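Local coordinates for probable phenazine-specific methyltransferase (Pseudomonas aeruginosa, PDB 2IP2), which catalyses the S-adenosyl-L-methionine-dependent N-methylation of phenazine-1-carboxylate to 5-methylphenazine-1-carboxylate, a step in the biosynthesis of the blue virulence pigment pyocyanin, at residues S178-L186 against N209-V219; G266-S276 against L322-R333. All coordinates share one frame; numbering follows the deposited sequence. Where two conformers were deposited one is given.

In the fold
Both contacts belong to the Rossmann-like methyltransferase domain, whose seven-stranded mixed sheet has the strand order 3-2-1-4-5-7-6 of class I methyltransferases. Contact 1 comes first along the chain and closes before contact 2 opens. It pairs helix 180-188, which follows strand 170-174, with helix 211-215 and the start of edge strand 219-223. Contact 2 lies in the other half of the sheet, where strand 267-272 meets the antiparallel strand 326-333. Their centres are about 22 Å apart, yet Leu-181 of helix 180-188 packs on Ile-271. Each also approaches the predicted S-adenosyl-L-methionine site, Gly-179 near Asp-198 and Glu-272 near Arg-241, so both halves probably help frame the cofactor pocket.

Contact 1 of 2, residues S178-L186 against N209-V219; sequences SGELTKAIL and NLSSLLAGERV
The side-chain amide of Asn-209 bridges Ser-178 and Glu-180. Its CG is swung anti to the backbone N (chi1 -168°), which carries ND2 across to the start of helix 180-188. One hydrogen bond runs from ND2 to Ser-178 O at 2.9 Å, nearly straight at 166°; the acceptor lies in the amide plane, although ND2 stands above the plane of that carbonyl. The second, from ND2 to Glu-180 OE2, is shorter at 2.7 Å and meets the carboxylate from above its plane, the two flat groups being turned 30° apart. Glu-180 starts out away from 209-219, but a bend at chi2 brings its carboxylate back, while OE1 is hydrogen-bonded to Asn-154. An amide suits this place because its nitrogen carries two hydrogens, one for each acceptor.

Gly-179 is the N-cap; its positive phi is one that glycine adopts readily, and Leu-210 CD2 touches its O. Lys-183 lays its CB 3.8 Å from Leu-210 CD2, then bends at chi3 and chi4 so that NZ makes a weak 3.3 Å bond to Asn-209 O. Farther along, Leu-186 CD1 comes 3.8 Å from Val-219 CB, the two side chains at about a right angle; in the conformer described, Leu-213 CD1 also rests against it. Thr-182 divides its branches: CG2 meets Val-219 CG2 at 3.8 Å, and OG1 is hydrogen-bonded to Asp-173 of strand 170-174.

The bonds of Asn-209 thus tie down the end of the turn after strand 170-174, while aliphatic packing joins helix 180-188 to helix 211-215 and the start of strand 219-223. Asp-198 and Arg-241, predicted to bind S-adenosyl-L-methionine, lie nearby, consistent with this turn being the class I cofactor-binding loop, whose shape Asn-209 probably helps to set.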
loop_
_atom_site.group_PDB
_atom_site.type_symbol
_atom_site.label_atom_id
_atom_site.label_comp_id
_atom_site.label_asym_id
_atom_site.label_seq_id
_atom_site.Cartn_x
_atom_site.Cartn_y
_atom_site.Cartn_z
ATOM N N SER A 178 23.777 17.997 4.324
ATOM C CA SER A 178 23.807 18.149 5.779
ATOM C C SER A 178 24.978 17.403 6.414
ATOM O O SER A 178 25.269 17.603 7.571
ATOM C CB SER A 178 22.482 17.658 6.413
ATOM O OG SER A 178 22.346 16.284 6.266
ATOM N N GLY A 179 25.621 16.521 5.655
ATOM C CA GLY A 179 26.829 15.859 6.138
ATOM C C GLY A 179 26.701 14.502 6.788
ATOM O O GLY A 179 27.617 14.070 7.494
ATOM N N GLU A 180 25.584 13.799 6.574
ATOM C CA GLU A 180 25.397 12.528 7.297
ATOM C C GLU A 180 26.423 11.457 6.952
ATOM O O GLU A 180 26.808 10.679 7.816
ATOM C CB GLU A 180 23.968 11.982 7.095
ATOM C CG GLU A 180 22.902 12.878 7.786
ATOM C CD GLU A 180 22.997 12.851 9.335
ATOM O OE1 GLU A 180 23.125 11.760 9.922
ATOM O OE2 GLU A 180 22.874 13.909 9.971
ATOM N N LEU A 181 26.839 11.406 5.686
ATOM C CA LEU A 181 27.835 10.412 5.251
ATOM C C LEU A 181 29.191 10.651 5.909
ATOM O O LEU A 181 29.811 9.727 6.496
ATOM C CB LEU A 181 27.964 10.401 3.720
ATOM C CG LEU A 181 29.016 9.494 3.085
ATOM C CD1 LEU A 181 28.991 8.027 3.634
ATOM C CD2 LEU A 181 28.902 9.524 1.535
ATOM N N THR A 182 29.623 11.904 5.873
ATOM C CA THR A 182 30.858 12.296 6.564
ATOM C C THR A 182 30.766 11.938 8.060
ATOM O O THR A 182 31.694 11.343 8.622
ATOM C CB THR A 182 31.101 13.802 6.370
ATOM O OG1 THR A 182 31.449 14.030 4.988
ATOM C CG2 THR A 182 32.248 14.299 7.248
ATOM N N LYS A 183 29.635 12.259 8.688
ATOM C CA LYS A 183 29.497 11.970 10.108
ATOM C C LYS A 183 29.514 10.461 10.407
ATOM O O LYS A 183 30.200 10.047 11.330
ATOM C CB LYS A 183 28.249 12.648 10.666
ATOM C CG LYS A 183 27.794 12.117 12.006
ATOM C CD LYS A 183 26.346 12.493 12.188
ATOM C CE LYS A 183 26.215 13.996 12.361
ATOM N NZ LYS A 183 26.071 14.336 13.820
ATOM N N ALA A 184 28.783 9.653 9.619
ATOM C CA ALA A 184 28.832 8.187 9.712
ATOM C C ALA A 184 30.293 7.683 9.611
ATOM O O ALA A 184 30.761 6.858 10.444
ATOM C CB ALA A 184 27.949 7.539 8.622
ATOM N N ILE A 185 31.059 8.237 8.683
ATOM C CA ILE A 185 32.430 7.759 8.512
ATOM C C ILE A 185 33.289 8.069 9.756
ATOM O O ILE A 185 33.972 7.173 10.294
ATOM C CB ILE A 185 33.126 8.296 7.226
ATOM C CG1 ILE A 185 32.445 7.742 5.969
ATOM C CG2 ILE A 185 34.636 7.962 7.258
ATOM C CD1 ILE A 185 32.573 8.693 4.745
ATOM N N LEU A 186 33.245 9.318 10.216
ATOM C CA LEU A 186 34.068 9.717 11.345
ATOM C C LEU A 186 33.620 9.096 12.665
ATOM O O LEU A 186 34.446 8.959 13.591
ATOM C CB LEU A 186 34.202 11.233 11.430
ATOM C CG LEU A 186 34.744 11.904 10.148
ATOM C CD1 LEU A 186 34.287 13.373 10.036
ATOM C CD2 LEU A 186 36.232 11.790 9.997
ATOM N N ASN A 209 25.241 20.616 11.856
ATOM C CA ASN A 209 25.094 19.173 12.039
ATOM C C ASN A 209 26.406 18.506 12.433
ATOM O O ASN A 209 26.425 17.509 13.163
ATOM C CB ASN A 209 24.523 18.529 10.759
ATOM C CG ASN A 209 24.081 17.079 10.979
ATOM O OD1 ASN A 209 23.600 16.719 12.055
ATOM N ND2 ASN A 209 24.233 16.233 9.941
ATOM N N LEU A 210 27.499 19.084 11.953
ATOM C CA LEU A 210 28.845 18.608 12.165
ATOM C C LEU A 210 29.630 19.462 13.159
ATOM O O LEU A 210 30.857 19.384 13.159
ATOM C CB LEU A 210 29.638 18.639 10.827
ATOM C CG LEU A 210 29.180 17.703 9.677
ATOM C CD1 LEU A 210 30.086 17.930 8.529
ATOM C CD2 LEU A 210 29.205 16.220 10.024
ATOM N N SER A 211 28.949 20.241 14.007
ATOM C CA SER A 211 29.674 21.147 14.894
ATOM C C SER A 211 30.774 20.462 15.710
ATOM O O SER A 211 31.910 20.962 15.766
ATOM C CB SER A 211 28.731 21.968 15.790
ATOM O OG SER A 211 27.783 21.179 16.486
ATOM N N SER A 212 30.450 19.327 16.329
ATOM C CA SER A 212 31.390 18.657 17.205
ATOM C C SER A 212 32.633 18.280 16.439
ATOM O O SER A 212 33.750 18.563 16.876
ATOM C CB SER A 212 30.782 17.405 17.837
ATOM O OG SER A 212 29.868 17.796 18.844
ATOM N N LEU A 213 32.427 17.663 15.267
ATOM C CA LEU A 213 33.534 17.085 14.510
ATOM C C LEU A 213 34.394 18.195 13.941
ATOM O O LEU A 213 35.596 18.058 13.892
ATOM C CB LEU A 213 32.985 16.201 13.375
ATOM C CG LEU A 213 32.416 14.825 13.739
ATOM C CD1 LEU A 213 31.576 14.226 12.554
ATOM C CD2 LEU A 213 33.509 13.857 14.193
ATOM N N LEU A 214 33.774 19.314 13.575
ATOM C CA LEU A 214 34.505 20.503 13.146
ATOM C C LEU A 214 35.367 21.088 14.294
ATOM O O LEU A 214 36.502 21.542 14.076
ATOM C CB LEU A 214 33.519 21.549 12.616
ATOM C CG LEU A 214 32.967 21.228 11.192
ATOM C CD1 LEU A 214 31.780 22.117 10.854
ATOM C CD2 LEU A 214 34.027 21.396 10.126
ATOM N N ALA A 215 34.818 21.027 15.507
ATOM C CA ALA A 215 35.510 21.513 16.710
ATOM C C ALA A 215 36.707 20.615 17.053
ATOM O O ALA A 215 37.718 21.109 17.560
ATOM C CB ALA A 215 34.531 21.585 17.880
ATOM N N GLY A 216 36.572 19.307 16.792
ATOM C CA GLY A 216 37.676 18.330 16.902
ATOM C C GLY A 216 38.730 18.439 15.807
ATOM O O GLY A 216 39.770 17.752 15.852
ATOM N N GLU A 217 38.486 19.297 14.800
ATOM C CA GLU A 217 39.433 19.462 13.651
ATOM C C GLU A 217 39.678 18.150 12.788
ATOM O O GLU A 217 40.678 18.013 12.063
ATOM C CB GLU A 217 40.779 19.984 14.202
ATOM C CG GLU A 217 41.563 20.941 13.328
ATOM C CD GLU A 217 42.846 21.468 13.993
ATOM O OE1 GLU A 217 43.348 20.846 14.955
ATOM O OE2 GLU A 217 43.364 22.512 13.535
ATOM N N ARG A 218 38.753 17.201 12.896
ATOM C CA ARG A 218 38.726 15.950 12.111
ATOM C C ARG A 218 38.212 16.158 10.659
ATOM O O ARG A 218 38.651 15.467 9.696
ATOM C CB ARG A 218 37.830 14.938 12.859
ATOM C CG ARG A 218 38.508 14.424 14.154
ATOM C CD ARG A 218 37.592 14.273 15.356
ATOM N NE ARG A 218 38.128 13.280 16.291
ATOM C CZ ARG A 218 39.207 13.453 17.073
ATOM N NH1 ARG A 218 39.893 14.596 17.043
ATOM N NH2 ARG A 218 39.613 12.473 17.885
ATOM N N VAL A 219 37.289 17.097 10.509
ATOM C CA VAL A 219 36.738 17.402 9.214
ATOM C C VAL A 219 36.851 18.895 9.042
ATOM O O VAL A 219 36.871 19.619 10.043
ATOM C CB VAL A 219 35.242 16.913 9.100
ATOM C CG1 VAL A 219 34.365 17.576 10.122
ATOM C CG2 VAL A 219 34.628 17.185 7.701
#

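Contact 2 of 2, residues G266-S276 against L322-R333; sequences GRVVVIERTIS and LPMETRMIVAAR
Val-270 and Ile-329 form a hydrogen-bonded pair at the middle of this antiparallel ladder, with Ile-329 N to Val-270 O at 2.8 Å and 171°. Val-268 with Ala-331 and Glu-272 with Arg-327 repeat the pattern. On the face of the non-hydrogen-bonded pairs, Val-269 CG2 lies beside Val-330 CG2 at 4.0 Å, and Val-269 CG1, anti to the backbone N (chi1 170°), meets Met-328 CG at 3.7 Å. Branched aliphatics suit this extended backbone and fill the layer beneath helix 154-163, where Ile-271 reaches Ile-160.

The pair is strands 5 and 7 of the class I methyltransferase sheet, in which strand 7 alone runs antiparallel to the others, between strands 5 and 6.

At one end Ala-332 CB sits over a face of the Arg-267 guanidinium, 3.4 Å from NH2; a small residue lets the plane lie this close, and a salt bridge to Glu-317 holds NE. At the other end the extended chain of Arg-273 turns the edge of its guanidinium to Met-324 O, NE bonding at 3.1 Å, while Trp-287 offers a cation-pi partner. On the face of Val-270 and Ile-329, a salt bridge to Asp-321 positions Arg-327, its CD against Thr-274 OG1, which is hydrogen-bonded to Thr-302. Met-324 packs on Ile-13 of the second subunit.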
loop_
_atom_site.group_PDB
_atom_site.type_symbol
_atom_site.label_atom_id
_atom_site.label_comp_id
_atom_site.label_asym_id
_atom_site.label_seq_id
_atom_site.Cartn_x
_atom_site.Cartn_y
_atom_site.Cartn_z
ATOM N N GLY A 266 44.088 6.344 -5.455
ATOM C CA GLY A 266 42.834 6.881 -4.872
ATOM C C GLY A 266 41.640 6.146 -5.458
ATOM O O GLY A 266 41.769 5.453 -6.483
ATOM N N ARG A 267 40.459 6.333 -4.843
ATOM C CA ARG A 267 39.256 5.656 -5.319
ATOM C C ARG A 267 38.187 6.721 -5.452
ATOM O O ARG A 267 38.191 7.674 -4.699
ATOM C CB ARG A 267 38.763 4.562 -4.328
ATOM C CG ARG A 267 39.676 3.283 -4.187
ATOM C CD ARG A 267 39.943 2.688 -5.592
ATOM N NE ARG A 267 40.699 1.434 -5.595
ATOM C CZ ARG A 267 42.011 1.350 -5.865
ATOM N NH1 ARG A 267 42.609 0.172 -5.864
ATOM N NH2 ARG A 267 42.733 2.442 -6.122
ATOM N N VAL A 268 37.313 6.555 -6.441
ATOM C CA VAL A 268 36.049 7.284 -6.487
ATOM C C VAL A 268 34.984 6.259 -6.098
ATOM O O VAL A 268 35.038 5.083 -6.512
ATOM C CB VAL A 268 35.776 7.915 -7.864
ATOM C CG1 VAL A 268 34.296 8.177 -8.082
ATOM C CG2 VAL A 268 36.573 9.234 -8.033
ATOM N N VAL A 269 34.050 6.690 -5.241
ATOM C CA VAL A 269 33.043 5.782 -4.698
ATOM C C VAL A 269 31.674 6.446 -4.941
ATOM O O VAL A 269 31.393 7.525 -4.398
ATOM C CB VAL A 269 33.263 5.522 -3.170
ATOM C CG1 VAL A 269 32.019 4.757 -2.541
ATOM C CG2 VAL A 269 34.595 4.755 -2.925
ATOM N N VAL A 270 30.872 5.832 -5.814
ATOM C CA VAL A 270 29.572 6.355 -6.171
ATOM C C VAL A 270 28.532 5.599 -5.331
ATOM O O VAL A 270 28.509 4.339 -5.295
ATOM C CB VAL A 270 29.292 6.101 -7.645
ATOM C CG1 VAL A 270 27.882 6.546 -7.994
ATOM C CG2 VAL A 270 30.359 6.803 -8.557
ATOM N N ILE A 271 27.719 6.347 -4.591
ATOM C CA ILE A 271 26.707 5.712 -3.736
ATOM C C ILE A 271 25.409 6.207 -4.294
ATOM O O ILE A 271 25.161 7.412 -4.227
ATOM C CB ILE A 271 26.873 6.157 -2.267
ATOM C CG1 ILE A 271 28.262 5.782 -1.757
ATOM C CG2 ILE A 271 25.785 5.546 -1.390
ATOM C CD1 ILE A 271 28.766 6.738 -0.687
ATOM N N GLU A 272 24.594 5.307 -4.891
ATOM C CA GLU A 272 23.389 5.752 -5.581
ATOM C C GLU A 272 22.443 4.592 -5.800
ATOM O O GLU A 272 22.886 3.446 -5.885
ATOM C CB GLU A 272 23.702 6.445 -6.918
ATOM C CG GLU A 272 22.723 7.654 -7.157
ATOM C CD GLU A 272 23.344 8.871 -7.814
ATOM O OE1 GLU A 272 24.166 8.718 -8.739
ATOM O OE2 GLU A 272 22.977 10.012 -7.427
ATOM N N ARG A 273 21.144 4.839 -5.836
ATOM C CA ARG A 273 20.287 3.706 -6.267
ATOM C C ARG A 273 20.404 3.551 -7.777
ATOM O O ARG A 273 20.225 4.500 -8.494
ATOM C CB ARG A 273 18.818 3.933 -5.983
ATOM C CG ARG A 273 18.462 4.067 -4.561
ATOM C CD ARG A 273 16.905 3.737 -4.442
ATOM N NE ARG A 273 16.671 3.663 -3.020
ATOM C CZ ARG A 273 16.164 4.660 -2.342
ATOM N NH1 ARG A 273 15.737 5.736 -3.006
ATOM N NH2 ARG A 273 16.016 4.540 -1.040
ATOM N N THR A 274 20.708 2.364 -8.262
ATOM C CA THR A 274 20.677 2.177 -9.717
ATOM C C THR A 274 19.717 1.020 -10.035
ATOM O O THR A 274 19.521 0.162 -9.196
ATOM C CB THR A 274 22.070 1.828 -10.305
ATOM O OG1 THR A 274 22.494 0.562 -9.775
ATOM C CG2 THR A 274 23.098 2.878 -9.961
ATOM N N ILE A 275 19.180 0.986 -11.258
ATOM C CA ILE A 275 18.268 -0.038 -11.707
ATOM C C ILE A 275 19.071 -1.069 -12.536
ATOM O O ILE A 275 19.759 -0.697 -13.483
ATOM C CB ILE A 275 17.120 0.599 -12.577
ATOM C CG1 ILE A 275 16.468 1.819 -11.924
ATOM C CG2 ILE A 275 16.102 -0.414 -12.973
ATOM C CD1 ILE A 275 15.721 1.545 -10.611
ATOM N N SER A 276 19.049 -2.339 -12.131
ATOM C CA SER A 276 19.541 -3.425 -12.971
ATOM C C SER A 276 18.685 -3.447 -14.250
ATOM O O SER A 276 17.492 -3.742 -14.196
ATOM C CB SER A 276 19.479 -4.741 -12.208
ATOM O OG SER A 276 20.175 -4.644 -10.965
ATOM N N LEU A 322 23.962 -2.253 -1.087
ATOM C CA LEU A 322 23.767 -1.715 0.277
ATOM C C LEU A 322 22.281 -1.749 0.686
ATOM O O LEU A 322 21.411 -2.008 -0.146
ATOM C CB LEU A 322 24.332 -0.274 0.385
ATOM C CG LEU A 322 25.764 0.115 -0.010
ATOM C CD1 LEU A 322 25.849 1.672 -0.011
ATOM C CD2 LEU A 322 26.801 -0.471 0.964
ATOM N N PRO A 323 21.975 -1.489 1.978
ATOM C CA PRO A 323 20.555 -1.427 2.362
ATOM C C PRO A 323 19.722 -0.416 1.583
ATOM O O PRO A 323 20.256 0.572 1.044
ATOM C CB PRO A 323 20.596 -1.036 3.865
ATOM C CG PRO A 323 21.935 -1.456 4.341
ATOM C CD PRO A 323 22.876 -1.305 3.136
ATOM N N MET A 324 18.406 -0.684 1.555
ATOM C CA MET A 324 17.395 0.170 0.960
ATOM C C MET A 324 17.684 0.463 -0.492
ATOM O O MET A 324 17.690 1.631 -0.916
ATOM C CB MET A 324 17.250 1.453 1.761
ATOM C CG MET A 324 17.410 1.179 3.248
ATOM S SD MET A 324 16.377 2.251 4.220
ATOM C CE MET A 324 15.138 2.738 2.973
ATOM N N GLU A 325 17.953 -0.615 -1.240
ATOM C CA GLU A 325 18.114 -0.561 -2.681
ATOM C C GLU A 325 19.197 0.436 -3.152
ATOM O O GLU A 325 19.095 0.983 -4.245
ATOM C CB GLU A 325 16.755 -0.317 -3.400
ATOM C CG GLU A 325 15.694 -1.430 -3.229
ATOM C CD GLU A 325 16.110 -2.786 -3.814
ATOM O OE1 GLU A 325 16.852 -2.800 -4.817
ATOM O OE2 GLU A 325 15.681 -3.827 -3.278
ATOM N N THR A 326 20.259 0.627 -2.365
ATOM C CA THR A 326 21.314 1.568 -2.818
ATOM C C THR A 326 22.554 0.786 -3.226
ATOM O O THR A 326 22.754 -0.338 -2.781
ATOM C CB THR A 326 21.675 2.685 -1.781
ATOM O OG1 THR A 326 23.035 3.147 -1.967
ATOM C CG2 THR A 326 21.545 2.203 -0.400
ATOM N N ARG A 327 23.350 1.362 -4.110
ATOM C CA ARG A 327 24.504 0.629 -4.638
ATOM C C ARG A 327 25.735 1.369 -4.229
ATOM O O ARG A 327 25.715 2.607 -4.162
ATOM C CB ARG A 327 24.483 0.637 -6.139
ATOM C CG ARG A 327 24.792 -0.690 -6.724
ATOM C CD ARG A 327 23.531 -1.156 -7.436
ATOM N NE ARG A 327 23.235 -2.554 -7.181
ATOM C CZ ARG A 327 22.226 -3.214 -7.751
ATOM N NH1 ARG A 327 21.413 -2.618 -8.622
ATOM N NH2 ARG A 327 22.042 -4.476 -7.451
ATOM N N MET A 328 26.826 0.633 -4.032
ATOM C CA MET A 328 28.121 1.297 -3.810
ATOM C C MET A 328 28.990 0.823 -4.962
ATOM O O MET A 328 29.189 -0.376 -5.104
ATOM C CB MET A 328 28.756 0.893 -2.482
ATOM C CG MET A 328 30.181 1.552 -2.274
ATOM S SD MET A 328 30.949 1.087 -0.699
ATOM C CE MET A 328 31.501 -0.575 -1.108
ATOM N N ILE A 329 29.457 1.749 -5.778
ATOM C CA ILE A 329 30.337 1.404 -6.927
ATOM C C ILE A 329 31.724 2.024 -6.645
ATOM O O ILE A 329 31.852 3.254 -6.611
ATOM C CB ILE A 329 29.737 1.912 -8.240
ATOM C CG1 ILE A 329 28.368 1.221 -8.523
ATOM C CG2 ILE A 329 30.689 1.674 -9.426
ATOM C CD1 ILE A 329 27.490 1.988 -9.553
ATOM N N VAL A 330 32.741 1.161 -6.452
ATOM C CA VAL A 330 34.113 1.631 -6.228
ATOM C C VAL A 330 34.906 1.569 -7.558
ATOM O O VAL A 330 34.897 0.534 -8.254
ATOM C CB VAL A 330 34.818 0.869 -5.086
ATOM C CG1 VAL A 330 36.197 1.515 -4.795
ATOM C CG2 VAL A 330 33.962 0.902 -3.809
ATOM N N ALA A 331 35.547 2.675 -7.935
ATOM C CA ALA A 331 36.322 2.671 -9.174
ATOM C C ALA A 331 37.708 3.271 -8.889
ATOM O O ALA A 331 37.855 4.128 -8.007
ATOM C CB ALA A 331 35.600 3.433 -10.275
ATOM N N ALA A 332 38.720 2.764 -9.594
ATOM C CA ALA A 332 40.079 3.374 -9.563
ATOM C C ALA A 332 40.414 3.991 -10.908
ATOM O O ALA A 332 39.713 3.795 -11.914
ATOM C CB ALA A 332 41.133 2.361 -9.155
ATOM N N ARG A 333 41.481 4.778 -10.910
ATOM C CA ARG A 333 42.075 5.280 -12.150
ATOM C C ARG A 333 42.292 4.138 -13.144
ATOM O O ARG A 333 42.961 3.139 -12.822
ATOM C CB ARG A 333 43.429 5.919 -11.836
ATOM C CG ARG A 333 43.852 7.023 -12.801
ATOM C CD ARG A 333 45.251 7.559 -12.470
ATOM N NE ARG A 333 45.374 8.045 -11.086
ATOM C CZ ARG A 333 45.235 9.323 -10.710
ATOM N NH1 ARG A 333 44.966 10.273 -11.603
ATOM N NH2 ARG A 333 45.374 9.656 -9.431
HETATM O O HOH W 1 20.469 0.118 -6.211
HETATM O O HOH W 2 18.702 -4.527 -8.251
#